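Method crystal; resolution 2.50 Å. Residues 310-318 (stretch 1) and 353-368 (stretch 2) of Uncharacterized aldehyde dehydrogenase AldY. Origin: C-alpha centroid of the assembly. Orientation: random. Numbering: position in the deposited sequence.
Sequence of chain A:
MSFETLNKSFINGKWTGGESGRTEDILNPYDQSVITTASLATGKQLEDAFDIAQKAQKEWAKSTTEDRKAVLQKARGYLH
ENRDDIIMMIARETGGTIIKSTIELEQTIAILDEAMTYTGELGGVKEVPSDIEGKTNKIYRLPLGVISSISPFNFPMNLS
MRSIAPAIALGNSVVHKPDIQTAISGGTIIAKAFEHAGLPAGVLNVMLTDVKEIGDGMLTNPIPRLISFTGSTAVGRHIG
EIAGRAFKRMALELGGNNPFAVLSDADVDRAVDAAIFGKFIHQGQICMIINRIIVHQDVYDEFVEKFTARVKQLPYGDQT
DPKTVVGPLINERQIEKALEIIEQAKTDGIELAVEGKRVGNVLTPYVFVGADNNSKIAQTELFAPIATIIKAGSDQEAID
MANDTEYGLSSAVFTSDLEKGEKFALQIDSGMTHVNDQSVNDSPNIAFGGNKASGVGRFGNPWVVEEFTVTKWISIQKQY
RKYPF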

# COMPACT_ATOMS: atom_id res chain seq x y z
N ARG A 310 -24.90 16.77 31.58
CA ARG A 310 -23.52 16.47 31.97
C ARG A 310 -22.51 17.40 31.27
O ARG A 310 -21.55 17.86 31.89
N VAL A 311 -22.78 17.67 29.99
CA VAL A 311 -21.95 18.55 29.15
C VAL A 311 -21.95 19.98 29.69
O VAL A 311 -20.91 20.65 29.70
N LYS A 312 -23.12 20.41 30.16
CA LYS A 312 -23.32 21.76 30.72
C LYS A 312 -22.44 22.07 31.94
O LYS A 312 -22.19 23.23 32.24
N GLN A 313 -21.99 21.02 32.63
CA GLN A 313 -21.20 21.15 33.86
C GLN A 313 -19.73 21.38 33.58
O GLN A 313 -19.06 22.10 34.33
N LEU A 314 -19.25 20.76 32.50
CA LEU A 314 -17.82 20.67 32.22
C LEU A 314 -17.09 22.00 32.40
O LEU A 314 -17.54 23.03 31.89
N PRO A 315 -16.00 21.99 33.19
CA PRO A 315 -15.12 23.16 33.38
C PRO A 315 -14.42 23.63 32.11
O PRO A 315 -13.80 22.84 31.40
N TYR A 316 -14.53 24.92 31.82
CA TYR A 316 -13.84 25.49 30.67
C TYR A 316 -12.87 26.60 31.09
O TYR A 316 -13.09 27.26 32.10
N GLY A 317 -11.80 26.80 30.33
CA GLY A 317 -10.89 27.91 30.60
C GLY A 317 -9.42 27.62 30.38
O GLY A 317 -9.01 27.14 29.32
N ASP A 318 -8.60 27.95 31.38
CA ASP A 318 -7.16 27.77 31.29
C ASP A 318 -6.84 26.29 31.37
O ASP A 318 -7.17 25.62 32.33
N ALA A 353 -29.81 21.91 21.63
CA ALA A 353 -30.16 21.63 23.02
C ALA A 353 -29.26 22.40 23.98
O ALA A 353 -29.74 23.02 24.93
N VAL A 354 -27.95 22.37 23.70
CA VAL A 354 -26.98 23.11 24.51
C VAL A 354 -26.24 24.14 23.65
O VAL A 354 -25.56 23.78 22.69
N GLU A 355 -26.38 25.41 24.00
CA GLU A 355 -25.72 26.48 23.26
C GLU A 355 -24.45 26.95 23.95
O GLU A 355 -24.49 27.47 25.06
N GLY A 356 -23.32 26.76 23.29
CA GLY A 356 -22.04 27.25 23.80
C GLY A 356 -21.82 28.71 23.43
O GLY A 356 -22.75 29.39 22.95
N LYS A 357 -20.60 29.20 23.65
CA LYS A 357 -20.24 30.60 23.39
C LYS A 357 -18.73 30.72 23.27
O LYS A 357 -18.03 29.74 23.52
N ARG A 358 -18.25 31.91 22.89
CA ARG A 358 -16.82 32.15 22.70
C ARG A 358 -16.27 33.01 23.82
O ARG A 358 -16.61 34.19 23.92
N VAL A 359 -15.40 32.43 24.64
CA VAL A 359 -14.68 33.19 25.67
C VAL A 359 -13.20 33.23 25.29
O VAL A 359 -12.47 32.25 25.47
N GLY A 360 -12.76 34.37 24.77
CA GLY A 360 -11.40 34.47 24.27
C GLY A 360 -11.28 33.50 23.12
O GLY A 360 -12.04 33.58 22.15
N ASN A 361 -10.34 32.56 23.23
CA ASN A 361 -10.15 31.57 22.17
C ASN A 361 -10.69 30.17 22.54
O ASN A 361 -10.44 29.17 21.85
N VAL A 362 -11.46 30.13 23.64
CA VAL A 362 -12.16 28.93 24.07
C VAL A 362 -13.58 28.97 23.51
O VAL A 362 -14.28 29.97 23.65
N LEU A 363 -14.01 27.90 22.86
CA LEU A 363 -15.46 27.76 22.73
C LEU A 363 -16.03 26.61 23.56
O LEU A 363 -15.47 25.50 23.61
N THR A 364 -17.11 26.93 24.26
CA THR A 364 -17.76 26.06 25.21
C THR A 364 -18.64 25.14 24.40
O THR A 364 -19.10 25.54 23.33
N PRO A 365 -18.89 23.92 24.92
CA PRO A 365 -19.54 22.87 24.14
C PRO A 365 -20.87 23.31 23.51
O PRO A 365 -21.64 24.06 24.13
N TYR A 366 -21.11 22.85 22.28
CA TYR A 366 -22.43 22.96 21.63
C TYR A 366 -22.97 21.57 21.37
O TYR A 366 -22.24 20.69 20.90
N VAL A 367 -24.25 21.36 21.67
CA VAL A 367 -24.88 20.09 21.35
C VAL A 367 -26.11 20.33 20.47
O VAL A 367 -27.08 20.98 20.89
N PHE A 368 -26.02 19.83 19.24
CA PHE A 368 -27.14 19.81 18.31
C PHE A 368 -27.86 18.47 18.42
O PHE A 368 -27.22 17.42 18.56

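The contact between the two stretches is apolar. It buries 472 Å² in all, and no hydrogen bond crosses it.

Aliphatic packing dominates at the helical end of stretch 1. Val 311 (chi1 t) points toward stretch 2 and is buried. Val 311 CG1 meets three residues: CB of Pro 365 at 3.4 Å, CG2 of Val 367 at 4.0 Å and CG1 of Val 354 at 4.5 Å. Val 354 and Val 367 are both t and both point toward stretch 1. Their backbones pair, Val 367 N to Val 354 O at 2.9 Å, which sets the two side chains next to each other. Lys 312 (chi1 m) leaves its backbone sideways, and its aliphatic part covers Val 354, Lys 312 CG to Val 354 CG2 4.0 Å. Leu 314 (m, t) adds a looser contact, its CD1 lying 4.4 Å from Pro 365 CG.

The aromatic contact belongs to Tyr 316, whose chi1 is p. Thr 364 (chi1 p) places its methyl over one face of the ring. Thr 364 CG2 lies 3.6 Å from the centroid of the Tyr 316 ring and 13° off the normal, a CH-pi contact. The first and last residues of the type II' turn, Val 359 and Val 362, are both t and approach obliquely. Val 359 CG2 is 3.9 Å from Tyr 316 CE1, and Val 362 CG1 is 4.3 Å from Tyr 316 CB. Lys 357 brings its CE to 3.9 Å from Tyr 316 OH. At Gly 317 the contact is made by backbone, its O lying 3.9 Å from Val 362 CG2.

Two side-chain hydrogen bonds lie within stretch 2. Lys 357 N donates to Thr 364 OG1 at 2.6 Å, so the threonine hydroxyl is engaged while its methyl faces the tyrosine. Arg 358 NE donates to Gly 360 O at 2.6 Å; its NH1 and NH2 are bonded elsewhere in the structure.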

# COMPACT_ATOMS: atom_id res chain seq x y z
CB ARG A 310 -23.22 14.98 31.73
CG ARG A 310 -21.84 14.49 32.16
CD ARG A 310 -21.64 14.45 33.67
NE ARG A 310 -20.29 14.00 34.03
CZ ARG A 310 -19.22 14.79 34.12
NH1 ARG A 310 -19.31 16.09 33.89
NH2 ARG A 310 -18.04 14.26 34.45
CB VAL A 311 -22.42 18.51 27.67
CG1 VAL A 311 -21.91 19.69 26.87
CG2 VAL A 311 -22.00 17.20 27.02
CB LYS A 312 -24.80 21.98 31.08
CG LYS A 312 -25.75 22.14 29.89
CD LYS A 312 -26.59 23.40 30.02
CE LYS A 312 -25.82 24.63 29.53
NZ LYS A 312 -26.35 25.93 30.01
CB GLN A 313 -21.32 19.89 34.71
CG GLN A 313 -22.42 19.90 35.75
CD GLN A 313 -22.98 18.51 36.01
OE1 GLN A 313 -24.19 18.31 36.00
NE2 GLN A 313 -22.09 17.54 36.23
CB LEU A 314 -17.58 20.10 30.82
CG LEU A 314 -18.33 18.82 30.43
CD1 LEU A 314 -18.18 18.58 28.93
CD2 LEU A 314 -17.90 17.60 31.23
CB PRO A 315 -14.08 22.66 34.40
CG PRO A 315 -14.83 21.64 35.19
CD PRO A 315 -15.73 20.94 34.20
CB TYR A 316 -14.85 25.97 29.61
CG TYR A 316 -15.64 27.21 29.98
CD1 TYR A 316 -15.09 28.49 29.83
CD2 TYR A 316 -16.95 27.11 30.46
CE1 TYR A 316 -15.81 29.62 30.16
CE2 TYR A 316 -17.68 28.25 30.78
CZ TYR A 316 -17.11 29.50 30.63
OH TYR A 316 -17.82 30.64 30.95
CB ASP A 318 -6.43 28.53 32.39
CG ASP A 318 -4.95 28.70 32.08
OD1 ASP A 318 -4.43 27.98 31.20
OD2 ASP A 318 -4.32 29.57 32.72
CB ALA A 353 -30.10 20.14 23.30
CB VAL A 354 -25.99 22.15 25.21
CG1 VAL A 354 -24.89 22.92 25.93
CG2 VAL A 354 -26.72 21.23 26.17
CB GLU A 355 -26.67 27.65 23.06
CG GLU A 355 -26.11 28.76 22.18
CD GLU A 355 -27.19 29.58 21.49
OE1 GLU A 355 -28.39 29.47 21.86
OE2 GLU A 355 -26.84 30.34 20.57
CB LYS A 357 -20.78 31.54 24.49
CG LYS A 357 -19.99 31.53 25.80
CD LYS A 357 -20.83 32.10 26.93
CE LYS A 357 -20.02 32.25 28.21
NZ LYS A 357 -19.32 33.57 28.26
CB ARG A 358 -16.53 32.82 21.35
CG ARG A 358 -15.13 33.40 21.28
CD ARG A 358 -14.66 33.80 19.89
NE ARG A 358 -13.22 33.99 19.89
CZ ARG A 358 -12.48 34.31 18.82
NH1 ARG A 358 -11.16 34.45 18.96
NH2 ARG A 358 -13.04 34.48 17.63
CB VAL A 359 -14.84 32.58 27.08
CG1 VAL A 359 -14.31 33.54 28.13
CG2 VAL A 359 -16.29 32.23 27.36
CB ASN A 361 -8.69 31.55 21.70
CG ASN A 361 -8.15 32.95 21.41
OD1 ASN A 361 -7.35 33.50 22.18
ND2 ASN A 361 -8.60 33.54 20.30
CB VAL A 362 -12.29 28.86 25.62
CG1 VAL A 362 -13.14 27.67 26.03
CG2 VAL A 362 -10.92 28.79 26.30
CB LEU A 363 -15.97 27.84 21.28
CG LEU A 363 -15.72 26.83 20.18
CD1 LEU A 363 -16.81 25.77 20.17
CD2 LEU A 363 -15.73 27.59 18.86
CB THR A 364 -18.65 26.85 26.17
OG1 THR A 364 -19.55 27.64 25.39
CG2 THR A 364 -17.80 27.76 27.07
CB PRO A 365 -19.78 21.76 25.18
CG PRO A 365 -18.82 22.03 26.28
CD PRO A 365 -18.59 23.50 26.30
CB TYR A 366 -22.35 23.69 20.29
CG TYR A 366 -22.03 25.17 20.35
CD1 TYR A 366 -20.75 25.62 20.72
CD2 TYR A 366 -22.98 26.13 20.00
CE1 TYR A 366 -20.45 26.98 20.76
CE2 TYR A 366 -22.70 27.49 20.04
CZ TYR A 366 -21.43 27.91 20.41
OH TYR A 366 -21.15 29.26 20.46
CB VAL A 367 -25.23 19.25 22.61
CG1 VAL A 367 -25.88 17.92 22.19
CG2 VAL A 367 -23.99 18.98 23.47
CB PHE A 368 -26.65 20.03 16.88
CG PHE A 368 -26.19 21.43 16.60
CD1 PHE A 368 -27.12 22.43 16.32
CD2 PHE A 368 -24.83 21.75 16.61
CE1 PHE A 368 -26.69 23.73 16.05
CE2 PHE A 368 -24.41 23.04 16.36
CZ PHE A 368 -25.34 24.03 16.08